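PDB 4CHH: protein interacting with HSP90 1 from Saccharomyces cerevisiae, which takes part in pre-rRNA processing, is required for the NOP58-snoRNA interaction and, as a component of the R2TP complex, interacts with Hsp90. Local coordinates for residues Thr42-Asn48 against Val149-Arg155; Gln54-Phe60 against Gln108-Trp113. Where two conformers were deposited one is given. Residue numbers count along the deposited sequence, not the author numbering.

Interaction 1: residues Thr42-Asn48 against Val149-Arg155; sequences TKLLSAN and VVLCRDR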
ATOM      1  N   THR A  42       7.182   9.690   0.978  1.00 14.45           N
ATOM      2  CA  THR A  42       8.380   9.330   1.715  1.00 15.15           C
ATOM      3  C   THR A  42       9.576   9.591   0.811  1.00 17.69           C
ATOM      4  O   THR A  42       9.459  10.307  -0.194  1.00 16.95           O
ATOM      5  CB  THR A  42       8.286   7.872   2.324  1.00 23.59           C
ATOM      6  OG1 THR A  42       9.489   7.548   3.015  1.00 21.21           O
ATOM      7  CG2 THR A  42       8.028   6.820   1.303  1.00 20.64           C
ATOM      8  N   LYS A  43      10.723   9.035   1.190  1.00 15.02           N
ATOM      9  CA  LYS A  43      12.014   9.185   0.541  1.00 15.21           C
ATOM     10  C   LYS A  43      12.687   7.815   0.340  1.00 17.57           C
ATOM     11  O   LYS A  43      12.690   6.982   1.245  1.00 15.58           O
ATOM     12  CB  LYS A  43      12.881  10.093   1.450  1.00 16.81           C
ATOM     13  CG  LYS A  43      14.116  10.649   0.775  1.00 28.68           C
ATOM     14  CD  LYS A  43      14.861  11.620   1.685  1.00 29.96           C
ATOM     15  CE  LYS A  43      16.181  12.023   1.082  1.00 37.61           C
ATOM     16  NZ  LYS A  43      16.003  12.947  -0.071  1.00 43.05           N
ATOM     17  N   LEU A  44      13.265   7.585  -0.833  1.00 15.66           N
ATOM     18  CA  LEU A  44      13.996   6.324  -1.078  1.00 14.92           C
ATOM     19  C   LEU A  44      15.406   6.405  -0.422  1.00 20.68           C
ATOM     20  O   LEU A  44      16.181   7.283  -0.783  1.00 21.35           O
ATOM     21  CB  LEU A  44      14.114   6.096  -2.594  1.00 14.44           C
ATOM     22  CG  LEU A  44      14.916   4.863  -3.071  1.00 18.06           C
ATOM     23  CD1 LEU A  44      14.233   3.566  -2.686  1.00 17.69           C
ATOM     24  CD2 LEU A  44      15.132   4.923  -4.577  1.00 18.17           C
ATOM     25  N   LEU A  45      15.728   5.542   0.553  1.00 17.46           N
ATOM     26  CA  LEU A  45      17.060   5.639   1.163  1.00 18.50           C
ATOM     27  C   LEU A  45      18.075   4.780   0.403  1.00 24.48           C
ATOM     28  O   LEU A  45      19.230   5.187   0.240  1.00 24.03           O
ATOM     29  CB  LEU A  45      17.057   5.270   2.655  1.00 17.77           C
ATOM     30  CG  LEU A  45      16.171   6.136   3.578  1.00 21.27           C
ATOM     31  CD1 LEU A  45      16.256   5.636   5.014  1.00 20.25           C
ATOM     32  CD2 LEU A  45      16.514   7.661   3.475  1.00 22.94           C
ATOM     33  N   SER A  46      17.663   3.590  -0.027  1.00 21.43           N
ATOM     34  CA  SER A  46      18.557   2.700  -0.779  1.00 21.66           C
ATOM     35  C   SER A  46      17.732   1.738  -1.602  1.00 23.11           C
ATOM     36  O   SER A  46      16.576   1.530  -1.287  1.00 20.34           O
ATOM     37  CB  SER A  46      19.526   1.966   0.150  1.00 24.86           C
ATOM     38  OG  SER A  46      18.821   1.106   1.017  1.00 29.50           O
ATOM     39  N   ALA A  47      18.315   1.215  -2.689  1.00 21.03           N
ATOM     40  CA  ALA A  47      17.692   0.322  -3.656  1.00 21.46           C
ATOM     41  C   ALA A  47      18.665  -0.825  -3.921  1.00 27.20           C
ATOM     42  O   ALA A  47      19.734  -0.608  -4.476  1.00 30.05           O
ATOM     43  CB  ALA A  47      17.386   1.099  -4.937  1.00 21.75           C
ATOM     44  N   ASN A  48      18.333  -2.020  -3.459  1.00 20.62           N
ATOM     45  CA  ASN A  48      19.219  -3.167  -3.539  1.00 19.16           C
ATOM     46  C   ASN A  48      18.594  -4.251  -4.433  1.00 20.90           C
ATOM     47  O   ASN A  48      18.954  -5.426  -4.341  1.00 22.81           O
ATOM     48  CB  ASN A  48      19.481  -3.660  -2.071  1.00 21.64           C
ATOM     49  CG  ASN A  48      19.983  -2.518  -1.170  1.00 47.06           C
ATOM     50  OD1 ASN A  48      21.177  -2.174  -1.161  1.00 47.27           O
ATOM     51  ND2 ASN A  48      19.072  -1.812  -0.489  1.00 31.80           N
ATOM     52  N   VAL A 149      13.801  -2.199  -1.588  1.00 15.33           N
ATOM     53  CA  VAL A 149      14.129  -0.792  -1.366  1.00 13.69           C
ATOM     54  C   VAL A 149      14.083  -0.533   0.112  1.00 17.27           C
ATOM     55  O   VAL A 149      13.527  -1.337   0.843  1.00 16.03           O
ATOM     56  CB  VAL A 149      13.182   0.177  -2.158  1.00 16.65           C
ATOM     57  CG1 VAL A 149      13.332  -0.031  -3.667  1.00 15.26           C
ATOM     58  CG2 VAL A 149      11.708   0.053  -1.720  1.00 15.91           C
ATOM     59  N   VAL A 150      14.671   0.587   0.561  1.00 15.79           N
ATOM     60  CA  VAL A 150      14.616   1.002   1.965  1.00 15.79           C
ATOM     61  C   VAL A 150      13.970   2.376   1.929  1.00 17.15           C
ATOM     62  O   VAL A 150      14.443   3.229   1.181  1.00 16.09           O
ATOM     63  CB  VAL A 150      15.996   0.957   2.698  1.00 20.17           C
ATOM     64  CG1 VAL A 150      15.882   1.513   4.126  1.00 19.41           C
ATOM     65  CG2 VAL A 150      16.562  -0.479   2.724  1.00 20.25           C
ATOM     66  N   LEU A 151      12.833   2.558   2.631  1.00 13.63           N
ATOM     67  CA  LEU A 151      12.104   3.846   2.618  1.00 13.74           C
ATOM     68  C   LEU A 151      12.222   4.543   3.966  1.00 18.29           C
ATOM     69  O   LEU A 151      12.279   3.873   4.981  1.00 17.90           O
ATOM     70  CB  LEU A 151      10.614   3.640   2.225  1.00 12.68           C
ATOM     71  CG  LEU A 151      10.371   2.911   0.853  1.00 13.26           C
ATOM     72  CD1 LEU A 151       8.892   2.615   0.630  1.00 12.52           C
ATOM     73  CD2 LEU A 151      10.954   3.674  -0.309  1.00 11.44           C
ATOM     74  N   CYS A 152      12.336   5.874   3.966  1.00 16.43           N
ATOM     75  CA  CYS A 152      12.490   6.683   5.184  1.00 17.57           C
ATOM     76  C   CYS A 152      11.193   6.722   6.001  1.00 21.28           C
ATOM     77  O   CYS A 152      10.117   6.926   5.446  1.00 21.15           O
ATOM     78  CB  CYS A 152      12.962   8.100   4.850  1.00 17.59           C
ATOM     79  SG  CYS A 152      13.504   9.042   6.302  1.00 21.48           S
ATOM     80  N   ARG A 153      11.314   6.492   7.317  1.00 18.74           N
ATOM     81  CA  ARG A 153      10.224   6.555   8.290  1.00 18.66           C
ATOM     82  C   ARG A 153      10.154   7.969   8.911  1.00 22.51           C
ATOM     83  O   ARG A 153       9.160   8.304   9.542  1.00 24.05           O
ATOM     84  CB  ARG A 153      10.399   5.469   9.400  1.00 19.96           C
ATOM     85  CG  ARG A 153      10.447   3.988   8.887  1.00 22.10           C
ATOM     86  CD  ARG A 153       9.234   3.620   8.046  1.00 20.17           C
ATOM     87  NE  ARG A 153       9.036   2.170   7.906  1.00 24.04           N
ATOM     88  CZ  ARG A 153       9.533   1.417   6.935  1.00 22.99           C
ATOM     89  NH1 ARG A 153      10.333   1.946   6.020  1.00 18.59           N
ATOM     90  NH2 ARG A 153       9.252   0.119   6.882  1.00 19.18           N
ATOM     91  N   ASP A 154      11.175   8.802   8.722  1.00 18.79           N
ATOM     92  CA  ASP A 154      11.180  10.161   9.312  1.00 19.14           C
ATOM     93  C   ASP A 154      10.698  11.204   8.313  1.00 24.02           C
ATOM     94  O   ASP A 154       9.846  12.033   8.657  1.00 23.42           O
ATOM     95  CB  ASP A 154      12.586  10.542   9.823  1.00 21.12           C
ATOM     96  CG  ASP A 154      13.203   9.555  10.802  1.00 31.12           C
ATOM     97  OD1 ASP A 154      12.449   8.919  11.553  1.00 32.31           O
ATOM     98  OD2 ASP A 154      14.436   9.409  10.794  1.00 38.55           O
ATOM     99  N   ARG A 155      11.243  11.177   7.081  1.00 21.63           N
ATOM    100  CA  ARG A 155      10.856  12.129   6.040  1.00 22.20           C
ATOM    101  C   ARG A 155       9.592  11.622   5.405  1.00 25.90           C
ATOM    102  O   ARG A 155       9.575  11.213   4.256  1.00 27.33           O
ATOM    103  CB  ARG A 155      11.981  12.332   5.020  1.00 22.31           C
ATOM    104  CG  ARG A 155      12.948  13.438   5.402  1.00 30.14           C
ATOM    105  CD  ARG A 155      14.157  12.895   6.109  1.00 43.23           C
ATOM    106  NE  ARG A 155      15.377  13.275   5.404  1.00 56.92           N
ATOM    107  CZ  ARG A 155      16.332  12.425   5.045  1.00 66.69           C
ATOM    108  NH1 ARG A 155      16.220  11.130   5.319  1.00 60.57           N
ATOM    109  NH2 ARG A 155      17.409  12.865   4.404  1.00 38.89           N
TER

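Interaction 2: residues Gln54-Phe60 against Gln108-Trp113; sequences QDGRKVF and QECYVW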
ATOM      1  N   GLN A  54      17.459   5.787  -8.223  1.00 20.59           N
ATOM      2  CA  GLN A  54      18.339   6.821  -7.662  1.00 20.65           C
ATOM      3  C   GLN A  54      18.013   7.054  -6.181  1.00 22.06           C
ATOM      4  O   GLN A  54      16.889   7.440  -5.866  1.00 19.38           O
ATOM      5  CB  GLN A  54      18.182   8.150  -8.442  1.00 22.13           C
ATOM      6  CG  GLN A  54      18.473   8.043  -9.927  1.00 34.12           C
ATOM      7  CD  GLN A  54      18.369   9.381 -10.611  1.00 57.86           C
ATOM      8  OE1 GLN A  54      17.340  10.067 -10.558  1.00 50.26           O
ATOM      9  NE2 GLN A  54      19.437   9.777 -11.278  1.00 57.36           N
ATOM     10  N   ASP A  55      18.990   6.844  -5.275  1.00 20.35           N
ATOM     11  CA  ASP A  55      18.811   7.108  -3.839  1.00 21.57           C
ATOM     12  C   ASP A  55      18.452   8.574  -3.576  1.00 23.35           C
ATOM     13  O   ASP A  55      18.910   9.469  -4.300  1.00 20.90           O
ATOM     14  CB  ASP A  55      20.093   6.767  -3.057  1.00 25.02           C
ATOM     15  CG  ASP A  55      20.571   5.335  -3.194  1.00 38.61           C
ATOM     16  OD1 ASP A  55      19.776   4.480  -3.655  1.00 38.56           O
ATOM     17  OD2 ASP A  55      21.735   5.065  -2.832  1.00 48.85           O
ATOM     18  N   GLY A  56      17.601   8.789  -2.581  1.00 20.17           N
ATOM     19  CA  GLY A  56      17.204  10.129  -2.166  1.00 20.12           C
ATOM     20  C   GLY A  56      16.008  10.710  -2.893  1.00 22.69           C
ATOM     21  O   GLY A  56      15.527  11.778  -2.521  1.00 22.36           O
ATOM     22  N   ARG A  57      15.497  10.009  -3.903  1.00 17.87           N
ATOM     23  CA  ARG A  57      14.332  10.489  -4.630  1.00 17.39           C
ATOM     24  C   ARG A  57      13.059  10.302  -3.814  1.00 19.12           C
ATOM     25  O   ARG A  57      12.982   9.394  -2.980  1.00 15.69           O
ATOM     26  CB  ARG A  57      14.190   9.798  -5.995  1.00 19.34           C
ATOM     27  CG  ARG A  57      15.385  10.032  -6.931  1.00 25.09           C
ATOM     28  CD  ARG A  57      15.457  11.452  -7.439  1.00 37.01           C
ATOM     29  NE  ARG A  57      16.657  11.699  -8.228  1.00 47.29           N
ATOM     30  CZ  ARG A  57      17.714  12.366  -7.782  1.00 67.30           C
ATOM     31  NH1 ARG A  57      17.735  12.839  -6.539  1.00 59.38           N
ATOM     32  NH2 ARG A  57      18.761  12.565  -8.571  1.00 53.22           N
ATOM     33  N   LYS A  58      12.075  11.180  -4.075  1.00 15.98           N
ATOM     34  CA  LYS A  58      10.752  11.179  -3.463  1.00 15.80           C
ATOM     35  C   LYS A  58      10.011   9.929  -3.849  1.00 16.88           C
ATOM     36  O   LYS A  58      10.102   9.445  -4.980  1.00 15.25           O
ATOM     37  CB  LYS A  58       9.919  12.409  -3.888  1.00 17.88           C
ATOM     38  CG  LYS A  58      10.385  13.752  -3.348  1.00 34.53           C
ATOM     39  CD  LYS A  58       9.326  14.824  -3.642  1.00 44.68           C
ATOM     40  CE  LYS A  58       9.912  16.217  -3.743  1.00 56.42           C
ATOM     41  NZ  LYS A  58       9.677  17.020  -2.512  1.00 54.92           N
ATOM     42  N   VAL A  59       9.277   9.417  -2.904  1.00 14.36           N
ATOM     43  CA  VAL A  59       8.473   8.226  -3.073  1.00 14.18           C
ATOM     44  C   VAL A  59       7.039   8.555  -2.693  1.00 17.26           C
ATOM     45  O   VAL A  59       6.788   9.236  -1.692  1.00 15.59           O
ATOM     46  CB  VAL A  59       9.043   7.009  -2.262  1.00 17.50           C
ATOM     47  CG1 VAL A  59       8.036   5.847  -2.234  1.00 18.27           C
ATOM     48  CG2 VAL A  59      10.362   6.534  -2.861  1.00 16.98           C
ATOM     49  N   PHE A  60       6.105   8.059  -3.492  1.00 13.04           N
ATOM     50  CA  PHE A  60       4.681   8.184  -3.217  1.00 12.91           C
ATOM     51  C   PHE A  60       4.030   6.832  -3.212  1.00 17.17           C
ATOM     52  O   PHE A  60       4.259   6.016  -4.109  1.00 16.64           O
ATOM     53  CB  PHE A  60       3.967   9.080  -4.223  1.00 14.51           C
ATOM     54  CG  PHE A  60       4.425  10.511  -4.202  1.00 16.21           C
ATOM     55  CD1 PHE A  60       5.504  10.924  -4.978  1.00 18.38           C
ATOM     56  CD2 PHE A  60       3.750  11.462  -3.445  1.00 19.02           C
ATOM     57  CE1 PHE A  60       5.929  12.256  -4.963  1.00 18.52           C
ATOM     58  CE2 PHE A  60       4.166  12.806  -3.450  1.00 21.29           C
ATOM     59  CZ  PHE A  60       5.256  13.185  -4.204  1.00 18.63           C
ATOM     60  N   GLN A 108      13.144  15.859 -11.723  1.00 29.48           N
ATOM     61  CA  GLN A 108      13.753  14.781 -10.945  1.00 28.36           C
ATOM     62  C   GLN A 108      12.784  13.629 -10.778  1.00 28.11           C
ATOM     63  O   GLN A 108      11.593  13.831 -10.545  1.00 23.99           O
ATOM     64  CB  GLN A 108      14.284  15.259  -9.584  1.00 30.29           C
ATOM     65  CG  GLN A 108      15.138  16.548  -9.628  1.00 54.83           C
ATOM     66  CD  GLN A 108      16.313  16.507 -10.589  1.00 77.80           C
ATOM     67  OE1 GLN A 108      17.133  15.579 -10.591  1.00 71.13           O
ATOM     68  NE2 GLN A 108      16.425  17.529 -11.422  1.00 73.40           N
ATOM     69  N   GLU A 109      13.308  12.412 -10.930  1.00 26.95           N
ATOM     70  CA  GLU A 109      12.539  11.171 -10.805  1.00 26.66           C
ATOM     71  C   GLU A 109      11.883  10.995  -9.438  1.00 28.30           C
ATOM     72  O   GLU A 109      12.501  11.293  -8.419  1.00 28.76           O
ATOM     73  CB  GLU A 109      13.465   9.954 -11.014  1.00 27.74           C
ATOM     74  CG  GLU A 109      13.941   9.738 -12.429  1.00 35.13           C
ATOM     75  CD  GLU A 109      14.724   8.460 -12.664  1.00 47.99           C
ATOM     76  OE1 GLU A 109      15.116   7.780 -11.683  1.00 33.62           O
ATOM     77  OE2 GLU A 109      14.945   8.140 -13.851  1.00 35.69           O
ATOM     78  N   CYS A 110      10.645  10.486  -9.434  1.00 25.07           N
ATOM     79  CA  CYS A 110       9.967  10.098  -8.204  0.53 24.38           C
ATOM     80  C   CYS A 110       9.256   8.759  -8.463  1.00 25.86           C
ATOM     81  O   CYS A 110       8.843   8.466  -9.590  1.00 25.02           O
ATOM     82  CB  CYS A 110       9.056  11.186  -7.629  0.53 24.65           C
ATOM     83  SG  CYS A 110       7.400  11.269  -8.347  0.53 28.84           S
ATOM     84  N   TYR A 111       9.242   7.899  -7.443  1.00 18.95           N
ATOM     85  CA  TYR A 111       8.729   6.535  -7.590  1.00 17.43           C
ATOM     86  C   TYR A 111       7.414   6.367  -6.908  1.00 19.55           C
ATOM     87  O   TYR A 111       7.192   6.889  -5.822  1.00 20.59           O
ATOM     88  CB  TYR A 111       9.762   5.508  -7.112  1.00 18.01           C
ATOM     89  CG  TYR A 111      11.122   5.807  -7.695  1.00 19.84           C
ATOM     90  CD1 TYR A 111      11.327   5.813  -9.077  1.00 21.13           C
ATOM     91  CD2 TYR A 111      12.184   6.167  -6.877  1.00 20.13           C
ATOM     92  CE1 TYR A 111      12.556   6.172  -9.620  1.00 20.39           C
ATOM     93  CE2 TYR A 111      13.435   6.465  -7.409  1.00 20.54           C
ATOM     94  CZ  TYR A 111      13.613   6.484  -8.779  1.00 22.60           C
ATOM     95  OH  TYR A 111      14.844   6.794  -9.279  1.00 19.61           O
ATOM     96  N   VAL A 112       6.503   5.713  -7.609  1.00 13.69           N
ATOM     97  CA  VAL A 112       5.118   5.560  -7.185  1.00 13.83           C
ATOM     98  C   VAL A 112       4.721   4.079  -7.128  1.00 19.09           C
ATOM     99  O   VAL A 112       4.935   3.341  -8.084  1.00 19.06           O
ATOM    100  CB  VAL A 112       4.171   6.369  -8.129  1.00 17.52           C
ATOM    101  CG1 VAL A 112       2.710   6.255  -7.707  1.00 18.09           C
ATOM    102  CG2 VAL A 112       4.588   7.841  -8.224  1.00 16.37           C
ATOM    103  N   TRP A 113       4.115   3.671  -6.007  1.00 15.77           N
ATOM    104  CA  TRP A 113       3.540   2.339  -5.804  1.00 15.26           C
ATOM    105  C   TRP A 113       2.097   2.475  -5.415  1.00 16.89           C
ATOM    106  O   TRP A 113       1.737   3.438  -4.731  1.00 16.37           O
ATOM    107  CB  TRP A 113       4.247   1.583  -4.656  1.00 14.12           C
ATOM    108  CG  TRP A 113       5.565   0.957  -4.950  1.00 14.84           C
ATOM    109  CD1 TRP A 113       5.785  -0.355  -5.245  1.00 16.92           C
ATOM    110  CD2 TRP A 113       6.867   1.547  -4.737  1.00 14.84           C
ATOM    111  NE1 TRP A 113       7.140  -0.611  -5.281  1.00 16.05           N
ATOM    112  CE2 TRP A 113       7.828   0.531  -4.967  1.00 17.51           C
ATOM    113  CE3 TRP A 113       7.314   2.835  -4.389  1.00 16.16           C
ATOM    114  CZ2 TRP A 113       9.209   0.766  -4.881  1.00 17.00           C
ATOM    115  CZ3 TRP A 113       8.686   3.068  -4.287  1.00 18.03           C
ATOM    116  CH2 TRP A 113       9.619   2.040  -4.518  1.00 18.55           C
TER
HETATM  117  O   HOH W   1      16.404  12.391 -11.445  1.00 43.45           O
HETATM  118  O   HOH W   2      12.320  13.076  -6.290  1.00 21.09           O

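Interaction 1: residues Thr42-Asn48 against Val149-Arg155
An antiparallel strand pair interrupted by a classic beta bulge joins Thr42-Asn48, which holds the end of strand 29-47, to the short strand 149-151 that follows helix 129-147 in the PIH1 N-terminal domain. The strand axes approach to 4.6 Å at 161°. Leu44 pairs with Leu151 and Ala47 with Val149, both non-hydrogen-bonded, while Ser46 and Val150 form a hydrogen-bonded pair, so the register slips by one residue. At the bulge, Leu45 and Ser46 both face Val150: Leu45 N donates to Val150 O at 2.7 Å, whereas Ser46 N reaches Val150 O only weakly at 3.5 Å. Val150 N returns a bond to Ser46 O (2.8 Å). Leu44, Ala47, Val149 and Leu151 share one face, with Leu44 CD1 3.6 Å from Val149 CB; Leu140 of helix 129-147 touches Leu151 there. Beyond the short strand, Cys152 N bonds to Lys43 O (3.0 Å). Cys152 SG accepts from Arg155 N at 3.2 Å, and Thr42 OG1 donates to Cys152 O at 2.6 Å.

Interaction 2: residues Gln54-Phe60 against Gln108-Trp113
A parallel pairing of strands 58-66 and 109-118 within the mixed sheet of the domain sets Val59 opposite Tyr111 and Phe60 opposite Val112, each pair 4.8 Å apart CA to CA, with axes 22° from parallel. The m rotamer of Tyr111 carries its ring back along the strand, so that OH accepts from Gln54 N (3.0 Å) and donates to Glu109 OE1 (2.6 Å). Arg57, m at both chi1 and chi2, brings NE to 2.9 Å from Gln54 OE1, across the type II turn Gln54-Arg57; its CB lies 3.7 Å from Tyr111 CE2. Val59, in t, sets CG1 at the edge of the Trp113 ring, 3.5 Å from CZ3; Trp113 NE1 bonds to Asp147. On the other face Phe60, in m, brings CE1 within 3.8 Å of Cys110 SG, an oblique sulfur-aromatic contact. Backbone bonds such as Phe60 N to Tyr111 O (2.8 Å) hold the register. The chemistry divides: apolar packing along the paired strands, and a polar network at the turn, where water 1 links Gln54 OE1 to Glu109 N.

In the fold
From the N terminus, strand 29-47 supplies the first half of interaction 1 and then leads through a short connection into 54-60, the first half of interaction 2. Interaction 2 closes first, when 108-113 returns 48 residues on; interaction 1 closes only after helices 119-127 and 129-147, 101 residues beyond its own first segment. Interaction 2 is therefore nested inside the larger loop. Their centres lie 9 Å apart and they meet directly, with Thr42 N 2.7 Å from Val59 O and Leu44 O 2.7 Å from Gly56 N, both probable hydrogen bonds. The pairings run 149-151, 29-47, 58-66, 109-118 within the larger mixed sheet, where the consecutive strands 29-47 and 58-66 adjoin between two from later in the chain.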